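Local coordinates for protein probable zinc protease (Pseudomonas aeruginosa, PDB 4NNZ) that probably acts as a zinc-dependent metallopeptidase of the M16 family, forming one subunit of a heterodimeric protease, at residues V28-L33 / Y92-R97; D23-V28 / D365-Q370. All coordinates share one frame; numbering follows the deposited sequence.

Contact 1: V28-L33 / Y92-R97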
loop_
_atom_site.group_PDB
_atom_site.type_symbol
_atom_site.label_atom_id
_atom_site.label_comp_id
_atom_site.label_asym_id
_atom_site.label_seq_id
_atom_site.Cartn_x
_atom_site.Cartn_y
_atom_site.Cartn_z
ATOM N N VAL A 28 -7.059 20.101 -38.832
ATOM C CA VAL A 28 -7.574 19.524 -37.603
ATOM C C VAL A 28 -6.656 19.852 -36.469
ATOM O O VAL A 28 -5.480 20.006 -36.661
ATOM C CB VAL A 28 -7.610 18.013 -37.690
ATOM C CG1 VAL A 28 -8.771 17.572 -38.523
ATOM C CG2 VAL A 28 -6.342 17.506 -38.308
ATOM N N VAL A 29 -7.197 19.951 -35.274
ATOM C CA VAL A 29 -6.366 20.181 -34.114
ATOM C C VAL A 29 -6.701 19.258 -32.960
ATOM O O VAL A 29 -7.829 18.932 -32.742
ATOM C CB VAL A 29 -6.437 21.633 -33.649
ATOM C CG1 VAL A 29 -7.766 21.906 -33.002
ATOM C CG2 VAL A 29 -5.332 21.903 -32.673
ATOM N N VAL A 30 -5.698 18.884 -32.200
ATOM C CA VAL A 30 -5.886 18.002 -31.077
ATOM C C VAL A 30 -5.675 18.788 -29.795
ATOM O O VAL A 30 -4.717 19.480 -29.660
ATOM C CB VAL A 30 -4.991 16.739 -31.228
ATOM C CG1 VAL A 30 -3.990 16.523 -30.118
ATOM C CG2 VAL A 30 -5.832 15.521 -31.386
ATOM N N SER A 31 -6.587 18.665 -28.863
ATOM C CA SER A 31 -6.437 19.333 -27.606
ATOM C C SER A 31 -6.522 18.342 -26.490
ATOM O O SER A 31 -7.503 17.684 -26.367
ATOM C CB SER A 31 -7.553 20.342 -27.453
ATOM O OG SER A 31 -7.230 21.329 -26.518
ATOM N N GLN A 32 -5.508 18.211 -25.656
ATOM C CA GLN A 32 -5.607 17.259 -24.564
ATOM C C GLN A 32 -5.410 17.894 -23.227
ATOM O O GLN A 32 -4.575 18.747 -23.118
ATOM C CB GLN A 32 -4.563 16.203 -24.700
ATOM C CG GLN A 32 -4.180 15.866 -26.090
ATOM C CD GLN A 32 -3.505 14.542 -26.141
ATOM O OE1 GLN A 32 -2.890 14.137 -25.198
ATOM N NE2 GLN A 32 -3.636 13.863 -27.235
ATOM N N LEU A 33 -6.131 17.482 -22.185
ATOM C CA LEU A 33 -5.699 18.109 -20.937
ATOM C C LEU A 33 -5.149 17.123 -19.923
ATOM O O LEU A 33 -5.835 16.223 -19.591
ATOM C CB LEU A 33 -6.814 18.919 -20.338
ATOM C CG LEU A 33 -6.526 19.758 -19.112
ATOM C CD1 LEU A 33 -5.124 20.290 -19.121
ATOM C CD2 LEU A 33 -7.474 20.910 -19.037
ATOM N N TYR A 92 -8.880 14.372 -23.714
ATOM C CA TYR A 92 -8.496 14.853 -25.007
ATOM C C TYR A 92 -9.624 14.830 -25.982
ATOM O O TYR A 92 -10.487 14.008 -25.909
ATOM C CB TYR A 92 -7.387 14.004 -25.569
ATOM C CG TYR A 92 -7.780 12.579 -25.724
ATOM C CD1 TYR A 92 -7.603 11.696 -24.703
ATOM C CD2 TYR A 92 -8.337 12.122 -26.884
ATOM C CE1 TYR A 92 -7.958 10.382 -24.833
ATOM C CE2 TYR A 92 -8.697 10.809 -27.032
ATOM C CZ TYR A 92 -8.507 9.939 -26.004
ATOM O OH TYR A 92 -8.866 8.617 -26.123
ATOM N N GLN A 93 -9.571 15.737 -26.931
ATOM C CA GLN A 93 -10.539 15.809 -27.968
ATOM C C GLN A 93 -9.797 16.027 -29.254
ATOM O O GLN A 93 -8.716 16.505 -29.247
ATOM C CB GLN A 93 -11.501 16.952 -27.699
ATOM C CG GLN A 93 -10.824 18.244 -27.315
ATOM C CD GLN A 93 -11.521 18.985 -26.196
ATOM O OE1 GLN A 93 -10.874 19.519 -25.304
ATOM N NE2 GLN A 93 -12.832 19.034 -26.246
ATOM N N VAL A 94 -10.383 15.653 -30.359
ATOM C CA VAL A 94 -9.774 15.906 -31.619
ATOM C C VAL A 94 -10.826 16.629 -32.415
ATOM O O VAL A 94 -11.992 16.348 -32.273
ATOM C CB VAL A 94 -9.333 14.613 -32.274
ATOM C CG1 VAL A 94 -10.364 13.540 -32.087
ATOM C CG2 VAL A 94 -9.038 14.834 -33.729
ATOM N N LEU A 95 -10.422 17.601 -33.212
ATOM C CA LEU A 95 -11.398 18.489 -33.793
ATOM C C LEU A 95 -10.984 19.364 -34.931
ATOM O O LEU A 95 -9.836 19.481 -35.284
ATOM C CB LEU A 95 -12.002 19.349 -32.709
ATOM C CG LEU A 95 -11.082 19.651 -31.538
ATOM C CD1 LEU A 95 -10.396 20.980 -31.685
ATOM C CD2 LEU A 95 -11.868 19.619 -30.272
ATOM N N ALA A 96 -11.993 19.979 -35.495
ATOM C CA ALA A 96 -11.842 20.881 -36.580
ATOM C C ALA A 96 -11.275 22.169 -36.095
ATOM O O ALA A 96 -11.614 22.709 -35.093
ATOM C CB ALA A 96 -13.170 21.098 -37.243
ATOM N N ARG A 97 -10.388 22.668 -36.885
ATOM C CA ARG A 97 -9.519 23.749 -36.477
ATOM C C ARG A 97 -10.283 24.975 -36.022
ATOM O O ARG A 97 -9.843 25.667 -35.156
ATOM C CB ARG A 97 -8.486 24.113 -37.539
ATOM C CG ARG A 97 -9.039 24.574 -38.858
ATOM C CD ARG A 97 -8.608 25.977 -39.236
ATOM N NE ARG A 97 -7.707 26.617 -38.294
ATOM C CZ ARG A 97 -7.909 27.819 -37.777
ATOM N NH1 ARG A 97 -8.996 28.497 -38.085
ATOM N NH2 ARG A 97 -7.043 28.328 -36.932
HETATM O O HOH W 1 -8.877 18.709 -24.050
#
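Strands 28-33 and 92-96 run antiparallel, their axes 4.6 Å apart at closest approach, and are laced by two hydrogen-bonded pairs, Val29 with Leu95 and Ser31 with Gln93. Each pair makes two N-H...O=C bonds; the shortest runs from Val29 N to Leu95 O at 2.7 Å, and Gln93 N reaches Ser31 O at 2.9 Å. Between and beyond them lie the non-hydrogen-bonded pairs, and at one of these Tyr92 CA adds a CA-H...O contact to Ser31 O at 3.3 Å.

On the face of Val30 and Gln32, Val30 CG2 packs on Val94 CB at 3.7 Å. Gln32 lays CB and CG against Tyr92 CB, the CB-CB distance being 3.7 Å; chi1 of 60° sets Tyr92 CG between the backbone N and the carbonyl carbon, and the end of the side chain leads away from strand 28-33. The amide oxygen of Gln32 is bound by Trp34 NE1. On the other face Val29 and Leu95 lie side by side, pointing the same way. Next to them Gln93 CG, placed between its own backbone N and carbonyl carbon by chi1 of 47°, lies 3.9 Å from Ser31 CB. A water lies 2.9 Å from Ser31 O and near Gln93 OE1, where it could link the two strands, though it has more acceptors in reach than protons.

Two inner strands of the six-stranded mixed sheet meet here: 190-196 pairs with the far edge of 28-33, and 80-84 flanks 89-96 as the outermost strand on that side within the chain. Helix 100-112 covers the face of Ser31, Gln93 and Leu95, while helix 367-379 packs on Val28, Val30 and Gln32.

Contact 2: D23-V28 / D365-Q370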
loop_
_atom_site.group_PDB
_atom_site.type_symbol
_atom_site.label_atom_id
_atom_site.label_comp_id
_atom_site.label_asym_id
_atom_site.label_seq_id
_atom_site.Cartn_x
_atom_site.Cartn_y
_atom_site.Cartn_z
ATOM N N ASP A 23 1.088 21.820 -36.898
ATOM C CA ASP A 23 1.183 20.930 -38.026
ATOM C C ASP A 23 0.027 21.255 -38.944
ATOM O O ASP A 23 -1.092 20.993 -38.616
ATOM C CB ASP A 23 1.110 19.501 -37.520
ATOM C CG ASP A 23 1.169 18.486 -38.607
ATOM O OD1 ASP A 23 0.863 18.813 -39.745
ATOM O OD2 ASP A 23 1.513 17.335 -38.327
ATOM N N HIS A 24 0.297 21.822 -40.101
ATOM C CA HIS A 24 -0.755 22.321 -40.976
ATOM C C HIS A 24 -1.131 21.388 -42.117
ATOM O O HIS A 24 -1.789 21.774 -43.043
ATOM C CB HIS A 24 -0.432 23.718 -41.487
ATOM C CG HIS A 24 0.280 24.569 -40.496
ATOM N ND1 HIS A 24 -0.375 25.435 -39.659
ATOM C CD2 HIS A 24 1.591 24.692 -40.209
ATOM C CE1 HIS A 24 0.500 26.056 -38.896
ATOM N NE2 HIS A 24 1.703 25.623 -39.211
ATOM N N ARG A 25 -0.742 20.137 -41.998
ATOM C CA ARG A 25 -0.955 19.139 -43.014
ATOM C C ARG A 25 -2.405 18.877 -43.281
ATOM O O ARG A 25 -2.779 18.491 -44.359
ATOM C CB ARG A 25 -0.230 17.864 -42.645
ATOM C CG ARG A 25 1.183 17.841 -43.179
ATOM C CD ARG A 25 1.920 16.612 -42.736
ATOM N NE ARG A 25 1.830 16.459 -41.305
ATOM C CZ ARG A 25 1.648 15.302 -40.707
ATOM N NH1 ARG A 25 1.564 15.247 -39.395
ATOM N NH2 ARG A 25 1.552 14.207 -41.432
ATOM N N ALA A 26 -3.220 19.096 -42.279
ATOM C CA ALA A 26 -4.631 18.942 -42.422
ATOM C C ALA A 26 -5.264 19.955 -41.521
ATOM O O ALA A 26 -4.641 20.393 -40.570
ATOM C CB ALA A 26 -5.022 17.559 -42.015
ATOM N N PRO A 27 -6.498 20.334 -41.775
ATOM C CA PRO A 27 -7.161 21.322 -40.932
ATOM C C PRO A 27 -7.837 20.735 -39.694
ATOM O O PRO A 27 -9.023 20.864 -39.507
ATOM C CB PRO A 27 -8.204 21.870 -41.872
ATOM C CG PRO A 27 -8.614 20.666 -42.602
ATOM C CD PRO A 27 -7.339 19.957 -42.905
ATOM N N VAL A 28 -7.059 20.101 -38.832
ATOM C CA VAL A 28 -7.574 19.524 -37.603
ATOM C C VAL A 28 -6.656 19.852 -36.469
ATOM O O VAL A 28 -5.480 20.006 -36.661
ATOM C CB VAL A 28 -7.610 18.013 -37.690
ATOM C CG1 VAL A 28 -8.771 17.572 -38.523
ATOM C CG2 VAL A 28 -6.342 17.506 -38.308
ATOM N N ASP A 365 4.160 10.620 -36.636
ATOM C CA ASP A 365 3.156 11.184 -37.472
ATOM C C ASP A 365 1.953 10.777 -36.695
ATOM O O ASP A 365 2.022 9.815 -35.974
ATOM C CB ASP A 365 3.227 10.510 -38.822
ATOM C CG ASP A 365 2.093 10.859 -39.696
ATOM O OD1 ASP A 365 0.966 10.930 -39.207
ATOM O OD2 ASP A 365 2.320 11.068 -40.889
ATOM N N SER A 366 0.906 11.566 -36.793
ATOM C CA SER A 366 -0.269 11.481 -35.955
ATOM C C SER A 366 -0.158 12.516 -34.884
ATOM O O SER A 366 0.560 12.373 -33.948
ATOM C CB SER A 366 -0.442 10.130 -35.331
ATOM O OG SER A 366 -1.671 10.082 -34.668
ATOM N N ILE A 367 -0.900 13.574 -35.055
ATOM C CA ILE A 367 -0.857 14.663 -34.151
ATOM C C ILE A 367 -1.317 14.225 -32.771
ATOM O O ILE A 367 -0.882 14.756 -31.795
ATOM C CB ILE A 367 -1.626 15.866 -34.703
ATOM C CG1 ILE A 367 -3.051 15.490 -35.002
ATOM C CG2 ILE A 367 -0.972 16.345 -35.963
ATOM C CD1 ILE A 367 -3.925 16.672 -35.269
ATOM N N ALA A 368 -2.212 13.256 -32.715
ATOM C CA ALA A 368 -2.666 12.729 -31.454
ATOM C C ALA A 368 -1.591 12.045 -30.649
ATOM O O ALA A 368 -1.533 12.202 -29.472
ATOM C CB ALA A 368 -3.826 11.798 -31.662
ATOM N N ALA A 369 -0.769 11.256 -31.292
ATOM C CA ALA A 369 0.326 10.616 -30.627
ATOM C C ALA A 369 1.353 11.586 -30.116
ATOM O O ALA A 369 1.893 11.393 -29.059
ATOM C CB ALA A 369 0.967 9.585 -31.523
ATOM N N GLN A 370 1.659 12.604 -30.888
ATOM C CA GLN A 370 2.632 13.567 -30.466
ATOM C C GLN A 370 2.111 14.268 -29.272
ATOM O O GLN A 370 2.833 14.543 -28.370
ATOM C CB GLN A 370 2.927 14.574 -31.555
ATOM C CG GLN A 370 3.569 14.001 -32.782
ATOM C CD GLN A 370 3.609 14.983 -33.916
ATOM O OE1 GLN A 370 4.519 15.779 -34.029
ATOM N NE2 GLN A 370 2.630 14.923 -34.761
#
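Arg25 and Asp365 join the two segments by a salt bridge, with Arg25 NH2 3.3 Å from Asp365 OD2. The bond is bent, 142° at the hydrogen; the guanidinium and carboxylate planes stand 88° apart, and NH2 comes from above the carboxylate plane. Within 23-28, Asp23 steadies the same guanidinium: Arg25 NE meets the syn lone pair of Asp23 OD1 at 3.0 Å. Asp23 OD1 also accepts from Arg25 N at 3.1 Å, closing an Asx turn. A single cation thus lies between two carboxylates, which probably offsets their mutual repulsion.

The van der Waals packing centres on Ile367, whose two branches diverge. CG2, anti to the carbonyl carbon, reaches Asp23 OD2 at 3.6 Å. CG1, set between the backbone N and the carbonyl carbon by chi1 of 57°, carries CD1, which makes the apolar contact with Val28 CG2 at 4.0 Å and also touches the Val28 carbonyl oxygen.

Ser366 is at the N-cap of helix 367-379, and the first turn of that helix rests against the loop between strands 17-22 and 28-35. Asp23 is tied by backbone bonding to Gly196, at the end of strand 190-196.

In the fold
The centres of contact 1 and contact 2 lie 10 Å apart, on the same side of the chain's centre, and the contacts share Val28, where the loop 23-28 passes into strand 28-35. Contact 1 is nested in sequence: its partner strand 89-96 comes well before 365-370, which returns after 336 intervening residues. The two also touch directly, Val30 CG1 lying 3.9 Å from Ile367 O, because helix 367-379 lies against the sheet of contact 1. Contact 1 joins two adjacent inner strands within the range assigned to the insulinase family; contact 2 sets the start of a late helix against the loop leading into that sheet, joining early and late portions of this M16 subunit.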